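Side-chain contacts in DUF2235 domain-containing protein (Pseudomonas aeruginosa, PDB 4O5P), which probably hydrolyses phospholipids as a type VI secretion effector, with a catalytic part of the alpha/beta-hydrolase superfamily and a C-terminal domain: residues A[254-257]-A[263-266]; A[194-199]-A[250-255]; A[215-220]-A[224-229]; A[155-160]-A[208-213]. All coordinates share one frame; numbering follows the deposited sequence.

Contact 1: A[254-257]-A[263-266]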
loop_
_atom_site.group_PDB
_atom_site.type_symbol
_atom_site.label_atom_id
_atom_site.label_comp_id
_atom_site.label_asym_id
_atom_site.label_seq_id
_atom_site.Cartn_x
_atom_site.Cartn_y
_atom_site.Cartn_z
ATOM N N THR A 254 -5.970 4.285 -23.118
ATOM C CA THR A 254 -6.223 3.322 -24.183
ATOM C C THR A 254 -7.672 3.291 -24.662
ATOM O O THR A 254 -7.983 2.679 -25.694
ATOM C CB THR A 254 -5.810 1.917 -23.727
ATOM O OG1 THR A 254 -6.545 1.570 -22.552
ATOM C CG2 THR A 254 -4.307 1.873 -23.429
ATOM N N ARG A 255 -8.562 3.912 -23.895
ATOM C CA ARG A 255 -9.955 4.048 -24.303
ATOM C C ARG A 255 -10.011 4.802 -25.636
ATOM O O ARG A 255 -9.675 5.987 -25.711
ATOM C CB ARG A 255 -10.774 4.772 -23.225
ATOM C CG ARG A 255 -12.164 5.237 -23.672
ATOM C CD ARG A 255 -12.979 5.851 -22.532
ATOM N NE ARG A 255 -13.967 4.900 -22.032
ATOM C CZ ARG A 255 -13.835 4.219 -20.899
ATOM N NH1 ARG A 255 -12.765 4.421 -20.135
ATOM N NH2 ARG A 255 -14.770 3.352 -20.523
ATOM N N VAL A 256 -10.412 4.109 -26.693
ATOM C CA VAL A 256 -10.403 4.731 -28.012
ATOM C C VAL A 256 -11.824 5.110 -28.338
ATOM O O VAL A 256 -12.153 6.294 -28.380
ATOM C CB VAL A 256 -9.730 3.855 -29.101
ATOM C CG1 VAL A 256 -10.104 2.390 -28.956
ATOM C CG2 VAL A 256 -10.073 4.373 -30.485
ATOM N N SER A 257 -12.659 4.101 -28.557
ATOM C CA SER A 257 -14.083 4.247 -28.390
ATOM C C SER A 257 -14.677 5.428 -29.148
ATOM O O SER A 257 -15.238 6.356 -28.556
ATOM C CB SER A 257 -14.352 4.371 -26.904
ATOM O OG SER A 257 -13.579 3.392 -26.236
ATOM N N VAL A 263 -17.156 1.090 -28.121
ATOM C CA VAL A 263 -16.118 1.411 -27.147
ATOM C C VAL A 263 -15.135 0.255 -26.975
ATOM O O VAL A 263 -15.529 -0.854 -26.621
ATOM C CB VAL A 263 -16.740 1.771 -25.767
ATOM C CG1 VAL A 263 -15.679 1.823 -24.683
ATOM C CG2 VAL A 263 -17.497 3.097 -25.842
ATOM N N GLU A 264 -13.860 0.507 -27.245
ATOM C CA GLU A 264 -12.822 -0.495 -26.999
ATOM C C GLU A 264 -11.566 0.101 -26.354
ATOM O O GLU A 264 -11.455 1.313 -26.161
ATOM C CB GLU A 264 -12.455 -1.271 -28.278
ATOM C CG GLU A 264 -12.987 -0.663 -29.569
ATOM C CD GLU A 264 -12.755 -1.548 -30.786
ATOM O OE1 GLU A 264 -12.436 -2.752 -30.626
ATOM O OE2 GLU A 264 -12.891 -1.028 -31.912
ATOM N N TYR A 265 -10.621 -0.766 -26.016
ATOM C CA TYR A 265 -9.378 -0.312 -25.449
ATOM C C TYR A 265 -8.227 -0.829 -26.299
ATOM O O TYR A 265 -8.127 -2.027 -26.588
ATOM C CB TYR A 265 -9.291 -0.751 -23.980
ATOM C CG TYR A 265 -10.522 -0.323 -23.209
ATOM C CD1 TYR A 265 -11.653 -1.131 -23.166
ATOM C CD2 TYR A 265 -10.567 0.900 -22.555
ATOM C CE1 TYR A 265 -12.796 -0.744 -22.486
ATOM C CE2 TYR A 265 -11.710 1.299 -21.862
ATOM C CZ TYR A 265 -12.821 0.465 -21.834
ATOM O OH TYR A 265 -13.962 0.843 -21.156
ATOM N N ARG A 266 -7.386 0.096 -26.744
ATOM C CA ARG A 266 -6.275 -0.254 -27.606
ATOM C C ARG A 266 -5.009 0.464 -27.189
ATOM O O ARG A 266 -5.058 1.594 -26.699
ATOM C CB ARG A 266 -6.613 0.011 -29.081
ATOM C CG ARG A 266 -7.535 -1.066 -29.648
ATOM C CD ARG A 266 -8.067 -0.764 -31.022
ATOM N NE ARG A 266 -9.088 -1.749 -31.376
ATOM C CZ ARG A 266 -8.856 -2.894 -32.018
ATOM N NH1 ARG A 266 -7.628 -3.223 -32.400
ATOM N NH2 ARG A 266 -9.860 -3.716 -32.282
#
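R255 and Y265 face each other as the central pair of a single antiparallel bridge, a non-hydrogen-bonded pair with a backbone bond on each side. R266 N donates to T254 O at 2.9 Å. On the other side V256 N reaches E264 O at 3.0 Å, nearly straight at 173°. The same E264 O receives a weak bond from S257 OG at 3.0 Å, so it takes V256 N and, weakly, the hydroxyl of S257. S257 CB presses on V263 CA at 3.5 Å, which is tight for two carbons.

R255 and Y265 send their side chains out alongside each other, and the guanidinium stands almost perpendicular to the phenol ring. The arginine chain turns at chi3 (-102°); the CE2 edge of the Y265 ring points at one face of the R255 guanidinium, and R255 NH1 lies in the ring plane. R255 NH2 comes to 2.7 Å from Y265 OH. Y265 OH has a weak hydrogen bond with Q251 NE2.

Further out, T254 OG1 bonds back to L250 O in its own helix. R266 NH2 forms a salt bridge with E264 OE1 at 3.2 Å, and R266 NH1 donates to G269 O. The bridge thus closes the loop between the end of helix 238-254 and strand 266-267, with T254 and Y265 packed on I272 of strand 270-280.

Contact 2: A[194-199]-A[250-255]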
loop_
_atom_site.group_PDB
_atom_site.type_symbol
_atom_site.label_atom_id
_atom_site.label_comp_id
_atom_site.label_asym_id
_atom_site.label_seq_id
_atom_site.Cartn_x
_atom_site.Cartn_y
_atom_site.Cartn_z
ATOM N N ASN A 194 -1.159 18.750 -15.074
ATOM C CA ASN A 194 -2.186 17.787 -15.443
ATOM C C ASN A 194 -1.554 16.442 -15.808
ATOM O O ASN A 194 -0.995 16.287 -16.903
ATOM C CB ASN A 194 -3.003 18.343 -16.619
ATOM C CG ASN A 194 -4.158 17.442 -17.017
ATOM O OD1 ASN A 194 -4.019 16.228 -17.098
ATOM N ND2 ASN A 194 -5.312 18.042 -17.264
ATOM N N GLY A 195 -1.656 15.477 -14.891
ATOM C CA GLY A 195 -1.069 14.160 -15.076
ATOM C C GLY A 195 -1.480 13.433 -16.347
ATOM O O GLY A 195 -0.634 12.858 -17.037
ATOM N N GLU A 196 -2.772 13.463 -16.660
ATOM C CA GLU A 196 -3.275 12.789 -17.853
ATOM C C GLU A 196 -2.554 13.308 -19.100
ATOM O O GLU A 196 -1.982 12.532 -19.892
ATOM C CB GLU A 196 -4.789 12.991 -17.965
ATOM C CG GLU A 196 -5.472 12.038 -18.940
ATOM C CD GLU A 196 -6.991 12.204 -18.986
ATOM O OE1 GLU A 196 -7.536 13.026 -18.213
ATOM O OE2 GLU A 196 -7.636 11.508 -19.804
ATOM N N LYS A 197 -2.545 14.628 -19.250
ATOM C CA LYS A 197 -1.906 15.251 -20.406
ATOM C C LYS A 197 -0.438 14.884 -20.506
ATOM O O LYS A 197 0.050 14.537 -21.591
ATOM C CB LYS A 197 -2.053 16.771 -20.354
ATOM C CG LYS A 197 -3.457 17.269 -20.627
ATOM C CD LYS A 197 -3.503 18.798 -20.602
ATOM C CE LYS A 197 -4.913 19.323 -20.918
ATOM N NZ LYS A 197 -5.354 18.995 -22.307
ATOM N N LYS A 198 0.268 14.963 -19.379
ATOM C CA LYS A 198 1.705 14.700 -19.365
ATOM C C LYS A 198 2.042 13.248 -19.706
ATOM O O LYS A 198 2.990 12.987 -20.450
ATOM C CB LYS A 198 2.320 15.104 -18.024
ATOM C CG LYS A 198 2.207 16.598 -17.757
ATOM C CD LYS A 198 3.216 17.052 -16.726
ATOM C CE LYS A 198 4.632 16.973 -17.249
ATOM N NZ LYS A 198 5.600 17.380 -16.197
ATOM N N ARG A 199 1.264 12.312 -19.165
ATOM C CA ARG A 199 1.461 10.889 -19.434
ATOM C C ARG A 199 1.203 10.564 -20.913
ATOM O O ARG A 199 2.001 9.859 -21.573
ATOM C CB ARG A 199 0.530 10.046 -18.549
ATOM C CG ARG A 199 0.827 10.152 -17.062
ATOM C CD ARG A 199 0.042 9.133 -16.257
ATOM N NE ARG A 199 -1.393 9.417 -16.175
ATOM C CZ ARG A 199 -1.962 10.229 -15.277
ATOM N NH1 ARG A 199 -1.224 10.876 -14.383
ATOM N NH2 ARG A 199 -3.278 10.406 -15.282
ATOM N N LEU A 250 -4.317 3.642 -17.260
ATOM C CA LEU A 250 -4.171 2.837 -18.455
ATOM C C LEU A 250 -5.476 2.891 -19.242
ATOM O O LEU A 250 -5.472 3.040 -20.476
ATOM C CB LEU A 250 -3.787 1.411 -18.097
ATOM C CG LEU A 250 -3.652 0.434 -19.266
ATOM C CD1 LEU A 250 -2.601 0.928 -20.269
ATOM C CD2 LEU A 250 -3.291 -0.941 -18.740
ATOM N N GLN A 251 -6.590 2.794 -18.524
ATOM C CA GLN A 251 -7.891 2.852 -19.177
ATOM C C GLN A 251 -8.077 4.184 -19.882
ATOM O O GLN A 251 -8.525 4.221 -21.035
ATOM C CB GLN A 251 -9.024 2.641 -18.181
ATOM C CG GLN A 251 -10.370 2.535 -18.851
ATOM C CD GLN A 251 -11.517 2.504 -17.866
ATOM O OE1 GLN A 251 -11.426 3.055 -16.760
ATOM N NE2 GLN A 251 -12.614 1.862 -18.264
ATOM N N GLU A 252 -7.728 5.260 -19.182
ATOM C CA GLU A 252 -7.755 6.606 -19.735
ATOM C C GLU A 252 -6.894 6.701 -21.007
ATOM O O GLU A 252 -7.305 7.309 -22.001
ATOM C CB GLU A 252 -7.287 7.616 -18.665
ATOM C CG GLU A 252 -6.061 8.441 -19.066
ATOM C CD GLU A 252 -5.144 8.818 -17.891
ATOM O OE1 GLU A 252 -5.662 9.327 -16.852
ATOM O OE2 GLU A 252 -3.901 8.615 -18.029
ATOM N N LEU A 253 -5.707 6.093 -20.975
ATOM C CA LEU A 253 -4.785 6.158 -22.114
ATOM C C LEU A 253 -5.222 5.357 -23.344
ATOM O O LEU A 253 -4.860 5.694 -24.481
ATOM C CB LEU A 253 -3.412 5.655 -21.692
ATOM C CG LEU A 253 -2.470 6.706 -21.121
ATOM C CD1 LEU A 253 -1.370 6.038 -20.313
ATOM C CD2 LEU A 253 -1.880 7.517 -22.260
ATOM N N THR A 254 -5.970 4.285 -23.118
ATOM C CA THR A 254 -6.223 3.322 -24.183
ATOM C C THR A 254 -7.672 3.291 -24.662
ATOM O O THR A 254 -7.983 2.679 -25.694
ATOM C CB THR A 254 -5.810 1.917 -23.727
ATOM O OG1 THR A 254 -6.545 1.570 -22.552
ATOM C CG2 THR A 254 -4.307 1.873 -23.429
ATOM N N ARG A 255 -8.562 3.912 -23.895
ATOM C CA ARG A 255 -9.955 4.048 -24.303
ATOM C C ARG A 255 -10.011 4.802 -25.636
ATOM O O ARG A 255 -9.675 5.987 -25.711
ATOM C CB ARG A 255 -10.774 4.772 -23.225
ATOM C CG ARG A 255 -12.164 5.237 -23.672
ATOM C CD ARG A 255 -12.979 5.851 -22.532
ATOM N NE ARG A 255 -13.967 4.900 -22.032
ATOM C CZ ARG A 255 -13.835 4.219 -20.899
ATOM N NH1 ARG A 255 -12.765 4.421 -20.135
ATOM N NH2 ARG A 255 -14.770 3.352 -20.523
HETATM O O HOH W 1 -3.227 9.902 -20.508
#
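The guanidinium of R199 lies nearly coplanar with the carboxylate of E252, which meets it at the edge, while one guanidinium face rests on the backbone of its own helix at G195 C and E196 N. R199 grips side-on: R199 NE donates to E252 OE2 at 3.2 Å and R199 NH2 to E252 OE1 at 3.1 Å, each oxygen using its syn lone pair. A weak third bond runs from R199 NH2 to E252 OE2 at 3.3 Å. R199 also makes a cation-pi contact with W249 and touches N147 of helix 139-162, so its head is held by more than the salt bridge.

This joins the first turn of helix 195-219 to the last turn of helix 238-254. N194 is the N-cap of the former, its OD1 accepting from K197 N at 3.1 Å.

E252 reaches across by a bend at chi2 (-148°) and runs past E196 in the opposite direction, E196 CG lying 3.4 Å from E252 CD. The two carboxylates come close, with E196 OE2 4.2 Å from E252 OE1, a closeness of like charges that would probably be unfavourable without R199. A water donates both to E196 O, at 3.0 Å, and to E252 OE2, at 2.9 Å.

Contact 3: A[215-220]-A[224-229]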
loop_
_atom_site.group_PDB
_atom_site.type_symbol
_atom_site.label_atom_id
_atom_site.label_comp_id
_atom_site.label_asym_id
_atom_site.label_seq_id
_atom_site.Cartn_x
_atom_site.Cartn_y
_atom_site.Cartn_z
ATOM N N ARG A 215 1.689 -1.761 -38.160
ATOM C CA ARG A 215 1.168 -1.547 -39.493
ATOM C C ARG A 215 2.056 -2.208 -40.559
ATOM O O ARG A 215 1.559 -2.930 -41.414
ATOM C CB ARG A 215 1.036 -0.056 -39.768
ATOM C CG ARG A 215 0.485 0.259 -41.144
ATOM C CD ARG A 215 0.489 1.760 -41.399
ATOM N NE ARG A 215 -0.837 2.227 -41.787
ATOM C CZ ARG A 215 -1.469 3.255 -41.223
ATOM N NH1 ARG A 215 -0.891 3.942 -40.242
ATOM N NH2 ARG A 215 -2.679 3.601 -41.647
ATOM N N GLN A 216 3.363 -1.977 -40.496
ATOM C CA GLN A 216 4.268 -2.535 -41.500
ATOM C C GLN A 216 4.156 -4.058 -41.545
ATOM O O GLN A 216 4.074 -4.666 -42.628
ATOM C CB GLN A 216 5.718 -2.137 -41.204
ATOM C CG GLN A 216 6.066 -0.677 -41.479
ATOM C CD GLN A 216 7.438 -0.308 -40.936
ATOM O OE1 GLN A 216 8.336 -1.149 -40.871
ATOM N NE2 GLN A 216 7.595 0.941 -40.521
ATOM N N ARG A 217 4.138 -4.667 -40.362
ATOM C CA ARG A 217 4.156 -6.121 -40.243
ATOM C C ARG A 217 2.876 -6.709 -40.748
ATOM O O ARG A 217 2.881 -7.790 -41.339
ATOM C CB ARG A 217 4.355 -6.541 -38.780
ATOM C CG ARG A 217 5.646 -6.052 -38.180
ATOM C CD ARG A 217 5.767 -6.499 -36.742
ATOM N NE ARG A 217 6.185 -7.892 -36.618
ATOM C CZ ARG A 217 5.366 -8.881 -36.288
ATOM N NH1 ARG A 217 4.089 -8.621 -36.043
ATOM N NH2 ARG A 217 5.818 -10.124 -36.188
ATOM N N GLN A 218 1.775 -6.002 -40.505
ATOM C CA GLN A 218 0.461 -6.460 -40.950
ATOM C C GLN A 218 0.328 -6.347 -42.483
ATOM O O GLN A 218 -0.171 -7.261 -43.135
ATOM C CB GLN A 218 -0.644 -5.661 -40.239
ATOM C CG GLN A 218 -2.048 -5.858 -40.813
ATOM C CD GLN A 218 -2.748 -7.088 -40.255
ATOM O OE1 GLN A 218 -2.472 -8.216 -40.664
ATOM N NE2 GLN A 218 -3.655 -6.873 -39.298
ATOM N N ASN A 219 0.783 -5.231 -43.046
ATOM C CA ASN A 219 0.656 -4.988 -44.484
ATOM C C ASN A 219 1.646 -5.811 -45.306
ATOM O O ASN A 219 1.474 -5.981 -46.520
ATOM C CB ASN A 219 0.809 -3.495 -44.800
ATOM C CG ASN A 219 -0.362 -2.668 -44.296
ATOM O OD1 ASN A 219 -1.162 -3.140 -43.494
ATOM N ND2 ASN A 219 -0.457 -1.423 -44.756
ATOM N N SER A 220 2.671 -6.333 -44.643
ATOM C CA SER A 220 3.686 -7.136 -45.315
ATOM C C SER A 220 3.579 -8.599 -44.945
ATOM O O SER A 220 4.370 -9.415 -45.414
ATOM C CB SER A 220 5.093 -6.612 -45.033
ATOM O OG SER A 220 5.418 -6.704 -43.656
ATOM N N PRO A 224 5.520 -13.479 -36.438
ATOM C CA PRO A 224 4.170 -13.731 -35.918
ATOM C C PRO A 224 3.248 -12.509 -35.984
ATOM O O PRO A 224 3.724 -11.382 -35.808
ATOM C CB PRO A 224 4.427 -14.100 -34.441
ATOM C CG PRO A 224 5.958 -14.091 -34.263
ATOM C CD PRO A 224 6.479 -13.226 -35.351
ATOM N N HIS A 225 1.954 -12.727 -36.235
ATOM C CA HIS A 225 0.973 -11.649 -36.125
ATOM C C HIS A 225 0.733 -11.321 -34.645
ATOM O O HIS A 225 0.236 -12.163 -33.903
ATOM C CB HIS A 225 -0.365 -12.036 -36.767
ATOM C CG HIS A 225 -0.363 -12.000 -38.265
ATOM N ND1 HIS A 225 0.737 -12.347 -39.022
ATOM C CD2 HIS A 225 -1.340 -11.687 -39.148
ATOM C CE1 HIS A 225 0.439 -12.241 -40.307
ATOM N NE2 HIS A 225 -0.816 -11.843 -40.409
ATOM N N ILE A 226 1.074 -10.099 -34.230
ATOM C CA ILE A 226 0.852 -9.662 -32.853
ATOM C C ILE A 226 -0.613 -9.328 -32.624
ATOM O O ILE A 226 -1.156 -8.435 -33.271
ATOM C CB ILE A 226 1.738 -8.453 -32.492
ATOM C CG1 ILE A 226 3.200 -8.760 -32.795
ATOM C CG2 ILE A 226 1.576 -8.092 -31.029
ATOM C CD1 ILE A 226 3.679 -10.066 -32.210
ATOM N N LEU A 227 -1.245 -10.029 -31.684
ATOM C CA LEU A 227 -2.697 -10.009 -31.568
ATOM C C LEU A 227 -3.265 -9.084 -30.502
ATOM O O LEU A 227 -4.242 -8.370 -30.753
ATOM C CB LEU A 227 -3.214 -11.419 -31.310
ATOM C CG LEU A 227 -3.113 -12.379 -32.487
ATOM C CD1 LEU A 227 -3.628 -13.742 -32.090
ATOM C CD2 LEU A 227 -3.900 -11.824 -33.662
ATOM N N ALA A 228 -2.696 -9.128 -29.301
ATOM C CA ALA A 228 -3.280 -8.391 -28.184
ATOM C C ALA A 228 -2.303 -8.248 -27.046
ATOM O O ALA A 228 -1.208 -8.826 -27.059
ATOM C CB ALA A 228 -4.559 -9.083 -27.672
HETATM N N MSE A 229 -2.735 -7.483 -26.052
HETATM C CA MSE A 229 -1.990 -7.326 -24.826
HETATM C C MSE A 229 -2.884 -7.623 -23.649
HETATM O O MSE A 229 -3.922 -6.996 -23.477
HETATM C CB MSE A 229 -1.435 -5.918 -24.733
HETATM C CG MSE A 229 -0.294 -5.767 -25.696
HETATM SE SE MSE A 229 0.721 -4.189 -25.603
HETATM C CE MSE A 229 0.804 -3.855 -23.647
#
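Between helix 195-219 and strand 225-236 the chain makes a short turn, and R217 from the last helical turn reaches over it to the carbonyl of P224. Both terminal nitrogens converge on that one oxygen. R217 NH1 makes a 2.8 Å hydrogen bond to P224 O, within the carbonyl plane and close to the C=O direction (160°), but the N-H...O angle is well off straight, as expected when two nitrogens of one guanidinium share an oxygen. The second bond, from R217 NH2 to P224 O, measures 2.5 Å, so short that its exact length is doubtful. The carbonyl sits at the edge of the guanidinium, and R217 NH2 also comes to 3.3 Å from P224 CD of the proline ring. A bend at chi3 (79°) in the arginine chain turns its head along the start of the strand, where R217 NH1 passes 3.4 Å from I226 CG1.

The strand is part of the central, largely parallel sheet of the alpha/beta-hydrolase domain and pairs with strands 62-71 and 270-280; the directions of helix segment 215-219 and strand segment 225-229 are 120° apart. The peptide bond before P224, just ahead of the strand, is cis.

On the other flank Q218 bends at chi2 and brings OE1 to 4.0 Å from H225 CD2, amide and imidazole planes almost perpendicular. H225 also meets the ring of F41, while I226 packs on T160 and L161 of helix 139-162 and on K63 and I65 of strand 62-71.

Contact 4: A[155-160]-A[208-213]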
loop_
_atom_site.group_PDB
_atom_site.type_symbol
_atom_site.label_atom_id
_atom_site.label_comp_id
_atom_site.label_asym_id
_atom_site.label_seq_id
_atom_site.Cartn_x
_atom_site.Cartn_y
_atom_site.Cartn_z
ATOM N N ASP A 155 7.955 -1.124 -23.158
ATOM C CA ASP A 155 9.142 -1.973 -23.248
ATOM C C ASP A 155 8.822 -3.368 -23.770
ATOM O O ASP A 155 9.527 -3.882 -24.628
ATOM C CB ASP A 155 9.823 -2.083 -21.880
ATOM C CG ASP A 155 11.120 -2.880 -21.935
ATOM O OD1 ASP A 155 12.101 -2.372 -22.508
ATOM O OD2 ASP A 155 11.172 -4.011 -21.399
ATOM N N ALA A 156 7.760 -3.972 -23.245
ATOM C CA ALA A 156 7.337 -5.296 -23.688
ATOM C C ALA A 156 7.011 -5.316 -25.180
ATOM O O ALA A 156 7.448 -6.224 -25.897
ATOM C CB ALA A 156 6.149 -5.785 -22.864
ATOM N N LEU A 157 6.255 -4.320 -25.650
ATOM C CA LEU A 157 5.940 -4.268 -27.087
ATOM C C LEU A 157 7.212 -4.035 -27.907
ATOM O O LEU A 157 7.448 -4.706 -28.908
ATOM C CB LEU A 157 4.905 -3.174 -27.384
ATOM C CG LEU A 157 4.180 -3.217 -28.734
ATOM C CD1 LEU A 157 3.673 -4.625 -29.035
ATOM C CD2 LEU A 157 3.026 -2.226 -28.774
ATOM N N PHE A 158 8.019 -3.079 -27.453
ATOM C CA PHE A 158 9.266 -2.688 -28.090
ATOM C C PHE A 158 10.159 -3.898 -28.290
ATOM O O PHE A 158 10.742 -4.071 -29.358
ATOM C CB PHE A 158 9.971 -1.665 -27.198
ATOM C CG PHE A 158 11.109 -0.937 -27.857
ATOM C CD1 PHE A 158 10.863 0.129 -28.712
ATOM C CD2 PHE A 158 12.427 -1.282 -27.577
ATOM C CE1 PHE A 158 11.904 0.816 -29.311
ATOM C CE2 PHE A 158 13.486 -0.595 -28.171
ATOM C CZ PHE A 158 13.222 0.458 -29.039
ATOM N N TYR A 159 10.263 -4.745 -27.270
ATOM C CA TYR A 159 11.067 -5.956 -27.401
ATOM C C TYR A 159 10.389 -6.931 -28.333
ATOM O O TYR A 159 11.056 -7.618 -29.112
ATOM C CB TYR A 159 11.305 -6.639 -26.054
ATOM C CG TYR A 159 12.276 -7.809 -26.137
ATOM C CD1 TYR A 159 11.837 -9.093 -26.450
ATOM C CD2 TYR A 159 13.631 -7.620 -25.905
ATOM C CE1 TYR A 159 12.726 -10.151 -26.528
ATOM C CE2 TYR A 159 14.521 -8.662 -25.979
ATOM C CZ TYR A 159 14.065 -9.925 -26.290
ATOM O OH TYR A 159 14.958 -10.965 -26.361
ATOM N N THR A 160 9.066 -7.005 -28.241
ATOM C CA THR A 160 8.326 -7.923 -29.091
ATOM C C THR A 160 8.628 -7.647 -30.563
ATOM O O THR A 160 8.909 -8.571 -31.323
ATOM C CB THR A 160 6.822 -7.854 -28.827
ATOM O OG1 THR A 160 6.560 -8.232 -27.464
ATOM C CG2 THR A 160 6.086 -8.807 -29.742
ATOM N N LYS A 208 3.288 5.677 -31.203
ATOM C CA LYS A 208 3.128 5.866 -32.637
ATOM C C LYS A 208 4.146 5.043 -33.403
ATOM O O LYS A 208 3.789 4.405 -34.394
ATOM C CB LYS A 208 3.205 7.345 -33.010
ATOM C CG LYS A 208 1.939 8.110 -32.620
ATOM C CD LYS A 208 2.041 9.590 -32.925
ATOM C CE LYS A 208 0.772 10.318 -32.495
ATOM N NZ LYS A 208 1.037 11.760 -32.217
ATOM N N GLU A 209 5.399 5.041 -32.937
ATOM C CA GLU A 209 6.442 4.215 -33.553
ATOM C C GLU A 209 5.972 2.777 -33.586
ATOM O O GLU A 209 6.091 2.090 -34.597
ATOM C CB GLU A 209 7.724 4.236 -32.730
ATOM C CG GLU A 209 8.645 5.423 -32.912
ATOM C CD GLU A 209 9.837 5.339 -31.974
ATOM O OE1 GLU A 209 10.353 4.218 -31.754
ATOM O OE2 GLU A 209 10.249 6.389 -31.440
ATOM N N LEU A 210 5.452 2.320 -32.457
ATOM C CA LEU A 210 5.083 0.918 -32.300
ATOM C C LEU A 210 3.895 0.569 -33.170
ATOM O O LEU A 210 3.834 -0.525 -33.753
ATOM C CB LEU A 210 4.773 0.608 -30.827
ATOM C CG LEU A 210 5.981 0.809 -29.909
ATOM C CD1 LEU A 210 5.725 0.305 -28.489
ATOM C CD2 LEU A 210 7.209 0.167 -30.486
ATOM N N GLU A 211 2.955 1.504 -33.270
ATOM C CA GLU A 211 1.786 1.299 -34.104
ATOM C C GLU A 211 2.183 1.234 -35.567
ATOM O O GLU A 211 1.629 0.435 -36.323
ATOM C CB GLU A 211 0.767 2.408 -33.898
ATOM C CG GLU A 211 -0.564 2.076 -34.545
ATOM C CD GLU A 211 -1.677 3.036 -34.163
ATOM O OE1 GLU A 211 -1.369 4.168 -33.740
ATOM O OE2 GLU A 211 -2.862 2.654 -34.296
ATOM N N GLU A 212 3.134 2.083 -35.946
ATOM C CA GLU A 212 3.683 2.127 -37.307
ATOM C C GLU A 212 4.332 0.798 -37.647
ATOM O O GLU A 212 4.115 0.268 -38.737
ATOM C CB GLU A 212 4.763 3.218 -37.421
ATOM C CG GLU A 212 4.695 4.119 -38.667
ATOM C CD GLU A 212 4.228 3.406 -39.926
ATOM O OE1 GLU A 212 5.070 2.832 -40.655
ATOM O OE2 GLU A 212 3.013 3.439 -40.198
ATOM N N LYS A 213 5.150 0.275 -36.728
ATOM C CA LYS A 213 5.757 -1.042 -36.929
ATOM C C LYS A 213 4.712 -2.142 -37.104
ATOM O O LYS A 213 4.859 -3.022 -37.969
ATOM C CB LYS A 213 6.690 -1.397 -35.782
ATOM C CG LYS A 213 7.770 -0.361 -35.497
ATOM C CD LYS A 213 8.882 -0.356 -36.552
ATOM C CE LYS A 213 10.217 0.168 -35.959
ATOM N NZ LYS A 213 11.305 0.242 -36.992
#
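L157 and F158 both swing their side chains away from the backbone N (chi1 -164° for L157), whereas L210 sets CG opposite its own carbonyl carbon (chi1 -63°); together these choices bring three apolar groups into one cluster. The setting is the helical layer of an alpha/beta-hydrolase fold. Helix 139-162 lies against the central sheet, its A156, L157 and T160 touching strand 62-71, and helix 195-219 packs beside it. Over these short segments the axes run 35° from parallel and approach to 10.5 Å, and the joint holds no hydrogen bond.

L210 does most of the work by splitting its two methyls. L210 CD1 goes to L157, 3.7 Å from both L157 CB and L157 CD2, and the two leucine side chains lie alongside each other pointing in opposite directions. L157 CD2 also lies 3.9 Å from L210 CB. L210 CD2 turns the other way, toward the phenyl group, whose side chain crosses that of L210 at about a right angle. L157 itself is also in touch with I65 of strand 62-71 and with A268, so it links the second helix, through one side chain, to the sheet beneath.

Toward solvent the cluster gives way to E209, whose OE2 has a long, weak ion pair with K206. The phenyl group of F158, which touches S164 as well, presents its edge here: F158 CD1 is 4.1 Å from L210 CD2, and E209 OE1 lies near the ring plane 4.5 Å from F158 CE1.

Helix 195-219 runs through contacts 2, 4 and 3 in turn: its first turn is tied to helix 238-254, its middle packs on helix 139-162, and its end is fastened to the strand that follows. Contacts 3 and 4, with centres about 10 Å apart, touch where I226 CD1 meets T160 CG2 at 3.7 Å. Contacts 1 and 2 share T254 and R255, their centres about 12 Å apart, whereas contacts 2 and 3 lie about 24 Å from centre to centre. Strand 225-236, begun at contact 3, leads to a probable nucleophile elbow at S237, part of a likely triad with D281 and H379, and helix 238-254 runs from there to contacts 2 and 1.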